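Local coordinates for protein Alp7A (Bacillus subtilis, PDB 5EC0) that binds adenine nucleotide as a bacterial actin-like protein and, as a plasmid segregation protein, probably forms filaments that move plasmid DNA apart, at residues 30-35 and 67-72; 322-327 and 353-358. One frame throughout, in Å; residues are numbered along the deposited sequence.

Contact 1 (30-35 and 67-72); sequences VVEISK and RYFLVG
E32 carries CG anti to its backbone N (chi1 172°) and runs extended from there, while R67 bends at chi3 (59°), which turns NE toward the carboxylate of E32. The guanidinium grips E32 side-on. R67 NE bonds E32 OE1 at 2.7 Å, and R67 NH2 bonds E32 OE2, also at 2.7 Å. Both oxygens are met on their syn sides, though somewhat out of the carboxylate plane, and the two flat groups lie 15° apart. With one bond to each oxygen, the grip limits how either group can rotate. An alanine in place of R67 would probably leave the E32 carboxylate without its charged mate and freer to turn. A water also holds E32 OE1. It donates to that oxygen and to I33 O and accepts from Y68 N, 3.0 Å away, so it bridges the two strands through I33 O and Y68 N.

The strands 30-33 and 67-71 are antiparallel neighbours in the large mixed sheet of this actin-like fold. V31 and L70 form a hydrogen-bonded pair, V31 N to L70 O and L70 N to V31 O. I33 N bonds Y68 O. V30, E32, F69 and V71 share one face of the sheet. There V30 CG1 lies 3.7 Å from F69 CD2, and E32 CB packs near F69 CE2. Helix 95-112 covers this side, touching V30, R67 and F69. On the other face I33 crosses L70 at about a right angle, with I33 CG2 3.9 Å from L70 CD1. Past the strand, K35 CA sits over one face of the Y68 ring, 3.9 Å from its centroid, in a CH-pi contact. The K35 chain runs beside the tyrosine, and its NZ forms a salt bridge with E39.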
ATOM      1  N   VAL A  30      14.326   1.048   4.641  1.00 47.46           N
ATOM      2  CA  VAL A  30      15.136   0.088   5.381  1.00 37.94           C
ATOM      3  C   VAL A  30      16.601   0.426   5.142  1.00 46.29           C
ATOM      4  O   VAL A  30      17.063   0.411   4.000  1.00 49.59           O
ATOM      5  CB  VAL A  30      14.879  -1.359   4.948  1.00 39.78           C
ATOM      6  CG1 VAL A  30      15.931  -2.295   5.567  1.00 39.80           C
ATOM      7  CG2 VAL A  30      13.472  -1.800   5.318  1.00 37.14           C
ATOM      8  N   VAL A  31      17.329   0.745   6.207  1.00 41.22           N
ATOM      9  CA  VAL A  31      18.741   1.057   6.072  1.00 42.03           C
ATOM     10  C   VAL A  31      19.587   0.017   6.794  1.00 42.46           C
ATOM     11  O   VAL A  31      19.418  -0.211   7.989  1.00 42.12           O
ATOM     12  CB  VAL A  31      19.059   2.466   6.610  1.00 47.20           C
ATOM     13  CG1 VAL A  31      20.553   2.690   6.692  1.00 42.56           C
ATOM     14  CG2 VAL A  31      18.422   3.520   5.718  1.00 47.28           C
ATOM     15  N   GLU A  32      20.486  -0.630   6.060  1.00 42.98           N
ATOM     16  CA  GLU A  32      21.358  -1.617   6.670  1.00 40.42           C
ATOM     17  C   GLU A  32      22.583  -0.958   7.261  1.00 47.42           C
ATOM     18  O   GLU A  32      23.281  -0.180   6.600  1.00 45.06           O
ATOM     19  CB  GLU A  32      21.781  -2.685   5.666  1.00 42.76           C
ATOM     20  CG  GLU A  32      22.843  -3.625   6.231  1.00 46.02           C
ATOM     21  CD  GLU A  32      23.043  -4.887   5.401  1.00 51.09           C
ATOM     22  OE1 GLU A  32      23.595  -5.865   5.943  1.00 47.87           O
ATOM     23  OE2 GLU A  32      22.660  -4.904   4.213  1.00 59.51           O
ATOM     24  N   ILE A  33      22.841  -1.273   8.522  1.00 47.84           N
ATOM     25  CA  ILE A  33      23.986  -0.722   9.227  1.00 50.94           C
ATOM     26  C   ILE A  33      24.827  -1.869   9.782  1.00 45.91           C
ATOM     27  O   ILE A  33      24.419  -3.022   9.711  1.00 53.90           O
ATOM     28  CB  ILE A  33      23.530   0.207  10.359  1.00 52.36           C
ATOM     29  CG1 ILE A  33      22.760  -0.600  11.413  1.00 49.95           C
ATOM     30  CG2 ILE A  33      22.633   1.313   9.798  1.00 46.70           C
ATOM     31  CD1 ILE A  33      22.234   0.220  12.575  1.00 45.01           C
ATOM     32  N   SER A  34      25.988  -1.562  10.348  1.00 48.62           N
ATOM     33  CA  SER A  34      26.872  -2.612  10.851  1.00 52.29           C
ATOM     34  C   SER A  34      26.564  -2.914  12.311  1.00 50.98           C
ATOM     35  O   SER A  34      25.759  -2.222  12.935  1.00 49.63           O
ATOM     36  CB  SER A  34      28.341  -2.213  10.691  1.00 53.29           C
ATOM     37  OG  SER A  34      28.699  -1.217  11.633  1.00 57.23           O
ATOM     38  N   LYS A  35      27.201  -3.946  12.857  1.00 50.03           N
ATOM     39  CA  LYS A  35      26.986  -4.311  14.252  1.00 57.63           C
ATOM     40  C   LYS A  35      27.398  -3.181  15.200  1.00 60.43           C
ATOM     41  O   LYS A  35      26.654  -2.829  16.119  1.00 60.38           O
ATOM     42  CB  LYS A  35      27.750  -5.595  14.598  1.00 59.16           C
ATOM     43  CG  LYS A  35      27.769  -5.938  16.086  1.00 57.30           C
ATOM     44  CD  LYS A  35      28.378  -7.307  16.326  1.00 58.82           C
ATOM     45  CE  LYS A  35      28.469  -7.640  17.808  1.00 62.64           C
ATOM     46  NZ  LYS A  35      29.556  -6.886  18.514  1.00 70.11           N
ATOM     47  N   ARG A  67      22.551  -9.732  10.181  1.00 54.86           N
ATOM     48  CA  ARG A  67      22.624  -8.364   9.672  1.00 55.31           C
ATOM     49  C   ARG A  67      21.659  -7.401  10.385  1.00 53.28           C
ATOM     50  O   ARG A  67      20.594  -7.797  10.874  1.00 36.98           O
ATOM     51  CB  ARG A  67      22.387  -8.375   8.161  1.00 51.33           C
ATOM     52  CG  ARG A  67      23.543  -9.048   7.400  1.00 53.59           C
ATOM     53  CD  ARG A  67      23.143  -9.477   5.994  1.00 51.45           C
ATOM     54  NE  ARG A  67      22.703  -8.342   5.193  1.00 50.61           N
ATOM     55  CZ  ARG A  67      22.216  -8.442   3.963  1.00 57.44           C
ATOM     56  NH1 ARG A  67      22.092  -9.635   3.395  1.00 65.23           N
ATOM     57  NH2 ARG A  67      21.844  -7.353   3.304  1.00 53.73           N
ATOM     58  N   TYR A  68      22.065  -6.135  10.449  1.00 47.49           N
ATOM     59  CA  TYR A  68      21.423  -5.133  11.301  1.00 42.25           C
ATOM     60  C   TYR A  68      20.709  -4.059  10.460  1.00 40.85           C
ATOM     61  O   TYR A  68      21.303  -3.477   9.550  1.00 42.63           O
ATOM     62  CB  TYR A  68      22.477  -4.504  12.242  1.00 40.38           C
ATOM     63  CG  TYR A  68      23.172  -5.529  13.123  1.00 41.70           C
ATOM     64  CD1 TYR A  68      24.246  -6.279  12.653  1.00 48.10           C
ATOM     65  CD2 TYR A  68      22.733  -5.770  14.422  1.00 41.63           C
ATOM     66  CE1 TYR A  68      24.867  -7.236  13.456  1.00 50.16           C
ATOM     67  CE2 TYR A  68      23.349  -6.710  15.232  1.00 42.82           C
ATOM     68  CZ  TYR A  68      24.411  -7.443  14.747  1.00 53.26           C
ATOM     69  OH  TYR A  68      25.012  -8.385  15.558  1.00 57.09           O
ATOM     70  N   PHE A  69      19.440  -3.806  10.758  1.00 35.26           N
ATOM     71  CA  PHE A  69      18.627  -2.906   9.940  1.00 41.28           C
ATOM     72  C   PHE A  69      17.861  -1.874  10.747  1.00 37.91           C
ATOM     73  O   PHE A  69      17.240  -2.199  11.756  1.00 39.34           O
ATOM     74  CB  PHE A  69      17.600  -3.690   9.093  1.00 32.57           C
ATOM     75  CG  PHE A  69      18.205  -4.750   8.222  1.00 39.42           C
ATOM     76  CD1 PHE A  69      18.393  -6.042   8.705  1.00 38.11           C
ATOM     77  CD2 PHE A  69      18.587  -4.460   6.922  1.00 39.08           C
ATOM     78  CE1 PHE A  69      18.966  -7.026   7.908  1.00 40.16           C
ATOM     79  CE2 PHE A  69      19.160  -5.438   6.116  1.00 44.03           C
ATOM     80  CZ  PHE A  69      19.352  -6.722   6.611  1.00 43.50           C
ATOM     81  N   LEU A  70      17.892  -0.636  10.265  1.00 36.83           N
ATOM     82  CA  LEU A  70      16.950   0.393  10.672  1.00 33.90           C
ATOM     83  C   LEU A  70      15.725   0.282   9.779  1.00 34.60           C
ATOM     84  O   LEU A  70      15.854   0.203   8.560  1.00 46.44           O
ATOM     85  CB  LEU A  70      17.571   1.794  10.560  1.00 39.49           C
ATOM     86  CG  LEU A  70      18.849   2.042  11.368  1.00 44.96           C
ATOM     87  CD1 LEU A  70      19.558   3.358  10.978  1.00 40.56           C
ATOM     88  CD2 LEU A  70      18.525   2.028  12.855  1.00 45.81           C
ATOM     89  N   VAL A  71      14.540   0.281  10.385  1.00 31.65           N
ATOM     90  CA  VAL A  71      13.291   0.092   9.661  1.00 35.60           C
ATOM     91  C   VAL A  71      12.290   1.208   9.932  1.00 33.50           C
ATOM     92  O   VAL A  71      12.092   1.609  11.078  1.00 34.53           O
ATOM     93  CB  VAL A  71      12.613  -1.234  10.044  1.00 32.92           C
ATOM     94  CG1 VAL A  71      11.325  -1.412   9.255  1.00 31.98           C
ATOM     95  CG2 VAL A  71      13.580  -2.422   9.892  1.00 31.56           C
ATOM     96  N   GLY A  72      11.634   1.688   8.885  1.00 32.97           N
ATOM     97  CA  GLY A  72      10.586   2.674   9.057  1.00 33.13           C
ATOM     98  C   GLY A  72      11.137   4.047   9.388  1.00 35.80           C
ATOM     99  O   GLY A  72      12.180   4.459   8.861  1.00 34.93           O
TER
HETATM  100  O   HOH W   1      24.350  -5.445   8.619  0.99 38.05           O

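Contact 2 (322-327 and 353-358); sequences YKYLYF and SNHIVA
A parallel strand pair at one side of a five-stranded mixed sheet, within the Alp7A C-terminal domain, carries an aromatic cluster of Y324, Y326 and H355. Y326 OH and H355 ND1 are 2.7 Å apart and hydrogen-bonded. The bond lies near the planes of both rings, which meet rim to rim with planes at 19°. Y324 and H355 both carry CG anti to the carbonyl carbon, beside the backbone N, which sends their rings the same way from neighbouring strands. The planes are nearly parallel, at 8°, but slid so far that the rings barely overlap. The closest atoms are Y324 CD1 and H355 CE1, at 3.4 Å. The imidazole thus has Y326 at its rim and Y324 as an offset neighbour, while Y346 adds another ring nearly parallel to it.

Strand 322-327 lies between 207-213 and 355-357, all three parallel, in this member of the actin ATPase clan. Four backbone bonds zip 322-327 to 355-357 and its flanks. Y324 N bonds N354 O at 2.7 Å, I356 N bonds Y324 O, Y326 N bonds I356 O, and A358 N bonds Y326 O at 2.9 Å. On the face away from the cluster, L325 CD1 meets I356 CG2 at 3.8 Å. L325, F327 and A358 also touch L364 of helix 364-386. K323 stretches its extended chain past N354, and its CE comes 3.4 Å from S353 O. A water accepts from K323 NZ and donates to S353 O, 2.6 Å away. K323 NZ also bonds Q202 O. At the far end of the strand, the F327 side chain is about 7 Å from the bound ADP and magnesium ion.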
ATOM      1  N   TYR A 322     -17.461   2.137 -20.951  1.00 39.68           N
ATOM      2  CA  TYR A 322     -16.663   1.755 -19.798  1.00 37.01           C
ATOM      3  C   TYR A 322     -16.984   2.652 -18.610  1.00 38.11           C
ATOM      4  O   TYR A 322     -17.367   3.809 -18.778  1.00 44.30           O
ATOM      5  CB  TYR A 322     -15.172   1.866 -20.098  1.00 36.30           C
ATOM      6  CG  TYR A 322     -14.569   0.783 -20.964  1.00 44.72           C
ATOM      7  CD1 TYR A 322     -15.317  -0.306 -21.397  1.00 42.70           C
ATOM      8  CD2 TYR A 322     -13.230   0.856 -21.350  1.00 41.41           C
ATOM      9  CE1 TYR A 322     -14.745  -1.287 -22.195  1.00 43.68           C
ATOM     10  CE2 TYR A 322     -12.659  -0.113 -22.142  1.00 38.18           C
ATOM     11  CZ  TYR A 322     -13.414  -1.182 -22.563  1.00 39.36           C
ATOM     12  OH  TYR A 322     -12.831  -2.147 -23.349  1.00 40.70           O
ATOM     13  N   LYS A 323     -16.819   2.120 -17.406  1.00 33.84           N
ATOM     14  CA  LYS A 323     -16.746   2.959 -16.215  1.00 38.01           C
ATOM     15  C   LYS A 323     -15.330   2.909 -15.657  1.00 32.39           C
ATOM     16  O   LYS A 323     -14.570   1.979 -15.940  1.00 32.09           O
ATOM     17  CB  LYS A 323     -17.768   2.530 -15.160  1.00 32.29           C
ATOM     18  CG  LYS A 323     -19.185   2.986 -15.503  1.00 39.31           C
ATOM     19  CD  LYS A 323     -20.240   2.446 -14.543  1.00 38.71           C
ATOM     20  CE  LYS A 323     -21.593   3.066 -14.839  1.00 36.66           C
ATOM     21  NZ  LYS A 323     -22.645   2.557 -13.931  1.00 37.21           N
ATOM     22  N   TYR A 324     -14.986   3.924 -14.874  1.00 35.26           N
ATOM     23  CA  TYR A 324     -13.642   4.082 -14.336  1.00 33.64           C
ATOM     24  C   TYR A 324     -13.706   4.181 -12.827  1.00 33.57           C
ATOM     25  O   TYR A 324     -14.431   5.025 -12.274  1.00 35.32           O
ATOM     26  CB  TYR A 324     -12.964   5.319 -14.948  1.00 36.29           C
ATOM     27  CG  TYR A 324     -12.782   5.168 -16.443  1.00 37.12           C
ATOM     28  CD1 TYR A 324     -13.851   5.343 -17.316  1.00 39.99           C
ATOM     29  CD2 TYR A 324     -11.553   4.809 -16.973  1.00 38.52           C
ATOM     30  CE1 TYR A 324     -13.700   5.166 -18.672  1.00 33.97           C
ATOM     31  CE2 TYR A 324     -11.386   4.643 -18.321  1.00 32.16           C
ATOM     32  CZ  TYR A 324     -12.464   4.815 -19.166  1.00 35.12           C
ATOM     33  OH  TYR A 324     -12.291   4.645 -20.504  1.00 36.83           O
ATOM     34  N   LEU A 325     -12.973   3.293 -12.163  1.00 28.74           N
ATOM     35  CA  LEU A 325     -12.837   3.347 -10.720  1.00 25.60           C
ATOM     36  C   LEU A 325     -11.404   3.689 -10.365  1.00 29.30           C
ATOM     37  O   LEU A 325     -10.498   2.898 -10.625  1.00 29.07           O
ATOM     38  CB  LEU A 325     -13.233   2.028 -10.050  1.00 31.33           C
ATOM     39  CG  LEU A 325     -13.237   2.233  -8.522  1.00 36.32           C
ATOM     40  CD1 LEU A 325     -14.598   2.717  -8.015  1.00 34.84           C
ATOM     41  CD2 LEU A 325     -12.712   1.034  -7.705  1.00 29.01           C
ATOM     42  N   TYR A 326     -11.221   4.857  -9.746  1.00 27.79           N
ATOM     43  CA  TYR A 326      -9.901   5.394  -9.390  1.00 26.12           C
ATOM     44  C   TYR A 326      -9.573   5.153  -7.921  1.00 26.30           C
ATOM     45  O   TYR A 326     -10.386   5.442  -7.052  1.00 28.74           O
ATOM     46  CB  TYR A 326      -9.841   6.912  -9.691  1.00 25.10           C
ATOM     47  CG  TYR A 326     -10.205   7.288 -11.120  1.00 27.61           C
ATOM     48  CD1 TYR A 326      -9.233   7.342 -12.111  1.00 28.22           C
ATOM     49  CD2 TYR A 326     -11.515   7.585 -11.474  1.00 30.21           C
ATOM     50  CE1 TYR A 326      -9.553   7.675 -13.411  1.00 32.66           C
ATOM     51  CE2 TYR A 326     -11.845   7.928 -12.779  1.00 27.84           C
ATOM     52  CZ  TYR A 326     -10.858   7.965 -13.738  1.00 30.41           C
ATOM     53  OH  TYR A 326     -11.159   8.292 -15.033  1.00 29.62           O
ATOM     54  N   PHE A 327      -8.390   4.614  -7.639  1.00 32.89           N
ATOM     55  CA  PHE A 327      -7.946   4.455  -6.249  1.00 25.79           C
ATOM     56  C   PHE A 327      -6.416   4.575  -6.117  1.00 26.93           C
ATOM     57  O   PHE A 327      -5.751   5.168  -6.963  1.00 24.03           O
ATOM     58  CB  PHE A 327      -8.453   3.115  -5.638  1.00 24.71           C
ATOM     59  CG  PHE A 327      -8.071   1.870  -6.424  1.00 26.32           C
ATOM     60  CD1 PHE A 327      -8.744   1.530  -7.588  1.00 24.19           C
ATOM     61  CD2 PHE A 327      -7.063   1.026  -5.970  1.00 24.74           C
ATOM     62  CE1 PHE A 327      -8.388   0.389  -8.307  1.00 23.51           C
ATOM     63  CE2 PHE A 327      -6.716  -0.119  -6.664  1.00 29.50           C
ATOM     64  CZ  PHE A 327      -7.379  -0.445  -7.834  1.00 23.57           C
ATOM     65  N   SER A 353     -21.542   9.431 -13.113  1.00 39.47           N
ATOM     66  CA  SER A 353     -21.920   8.020 -13.112  1.00 38.98           C
ATOM     67  C   SER A 353     -20.796   7.097 -13.587  1.00 39.61           C
ATOM     68  O   SER A 353     -20.762   5.922 -13.214  1.00 39.91           O
ATOM     69  CB  SER A 353     -23.167   7.798 -13.969  1.00 48.66           C
ATOM     70  OG  SER A 353     -22.940   8.183 -15.313  1.00 55.93           O
ATOM     71  N   ASN A 354     -19.868   7.618 -14.386  1.00 36.68           N
ATOM     72  CA  ASN A 354     -18.843   6.759 -14.995  1.00 36.89           C
ATOM     73  C   ASN A 354     -17.423   6.950 -14.474  1.00 36.04           C
ATOM     74  O   ASN A 354     -16.551   6.136 -14.774  1.00 37.31           O
ATOM     75  CB  ASN A 354     -18.821   6.948 -16.513  1.00 39.11           C
ATOM     76  CG  ASN A 354     -20.093   6.464 -17.180  1.00 43.67           C
ATOM     77  OD1 ASN A 354     -21.041   6.050 -16.509  1.00 41.39           O
ATOM     78  ND2 ASN A 354     -20.121   6.523 -18.505  1.00 46.12           N
ATOM     79  N   HIS A 355     -17.165   8.021 -13.726  1.00 33.30           N
ATOM     80  CA  HIS A 355     -15.822   8.209 -13.202  1.00 32.95           C
ATOM     81  C   HIS A 355     -15.881   8.307 -11.685  1.00 33.62           C
ATOM     82  O   HIS A 355     -16.134   9.372 -11.124  1.00 38.56           O
ATOM     83  CB  HIS A 355     -15.159   9.427 -13.860  1.00 32.77           C
ATOM     84  CG  HIS A 355     -14.920   9.250 -15.335  1.00 37.40           C
ATOM     85  ND1 HIS A 355     -13.736   8.755 -15.847  1.00 40.01           N
ATOM     86  CD2 HIS A 355     -15.724   9.482 -16.403  1.00 34.56           C
ATOM     87  CE1 HIS A 355     -13.819   8.701 -17.169  1.00 35.16           C
ATOM     88  NE2 HIS A 355     -15.013   9.138 -17.528  1.00 36.04           N
ATOM     89  N   ILE A 356     -15.667   7.155 -11.045  1.00 34.93           N
ATOM     90  CA  ILE A 356     -15.846   6.971  -9.606  1.00 34.74           C
ATOM     91  C   ILE A 356     -14.509   6.871  -8.859  1.00 28.50           C
ATOM     92  O   ILE A 356     -13.635   6.081  -9.217  1.00 31.24           O
ATOM     93  CB  ILE A 356     -16.674   5.686  -9.290  1.00 39.40           C
ATOM     94  CG1 ILE A 356     -17.893   5.548 -10.217  1.00 36.12           C
ATOM     95  CG2 ILE A 356     -17.062   5.642  -7.820  1.00 26.12           C
ATOM     96  CD1 ILE A 356     -18.945   6.632 -10.044  1.00 36.74           C
ATOM     97  N   VAL A 357     -14.344   7.693  -7.834  1.00 31.69           N
ATOM     98  CA  VAL A 357     -13.190   7.577  -6.963  1.00 26.27           C
ATOM     99  C   VAL A 357     -13.631   6.700  -5.802  1.00 28.75           C
ATOM    100  O   VAL A 357     -14.645   6.985  -5.164  1.00 27.50           O
ATOM    101  CB  VAL A 357     -12.685   8.955  -6.460  1.00 38.49           C
ATOM    102  CG1 VAL A 357     -11.457   8.784  -5.529  1.00 26.43           C
ATOM    103  CG2 VAL A 357     -12.361   9.879  -7.645  1.00 24.93           C
ATOM    104  N   ALA A 358     -12.907   5.609  -5.566  1.00 23.79           N
ATOM    105  CA  ALA A 358     -13.205   4.726  -4.430  1.00 27.27           C
ATOM    106  C   ALA A 358     -13.046   5.443  -3.093  1.00 32.80           C
ATOM    107  O   ALA A 358     -12.108   6.220  -2.904  1.00 33.45           O
ATOM    108  CB  ALA A 358     -12.306   3.507  -4.454  1.00 22.98           C
TER
HETATM  109  O   HOH W   2     -22.099   4.364 -11.561  1.00 39.00           O

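Overall arrangement
From the N terminus the chain runs through strands 2-10 and 14-19 into strand 22-33. It passes helix 35-38 and strand 56-62, and strand 65-71 then returns to close contact 1. About 250 residues later strand 322-327 begins contact 2. The intervening chain to 353-358 is almost all helix, so contact 2 closes a beta-alpha-beta crossover, its two parallel strands joined through helices 328-333, 335-346 and 348-354. The two loops follow in series and neither nest nor cross. Contact 1 joins strands of the larger mixed sheet, contact 2 those of the five-stranded sheet. Their centres are 41 Å apart, on opposite sides of the chain's centre, and their nearest atoms are about 23 Å apart.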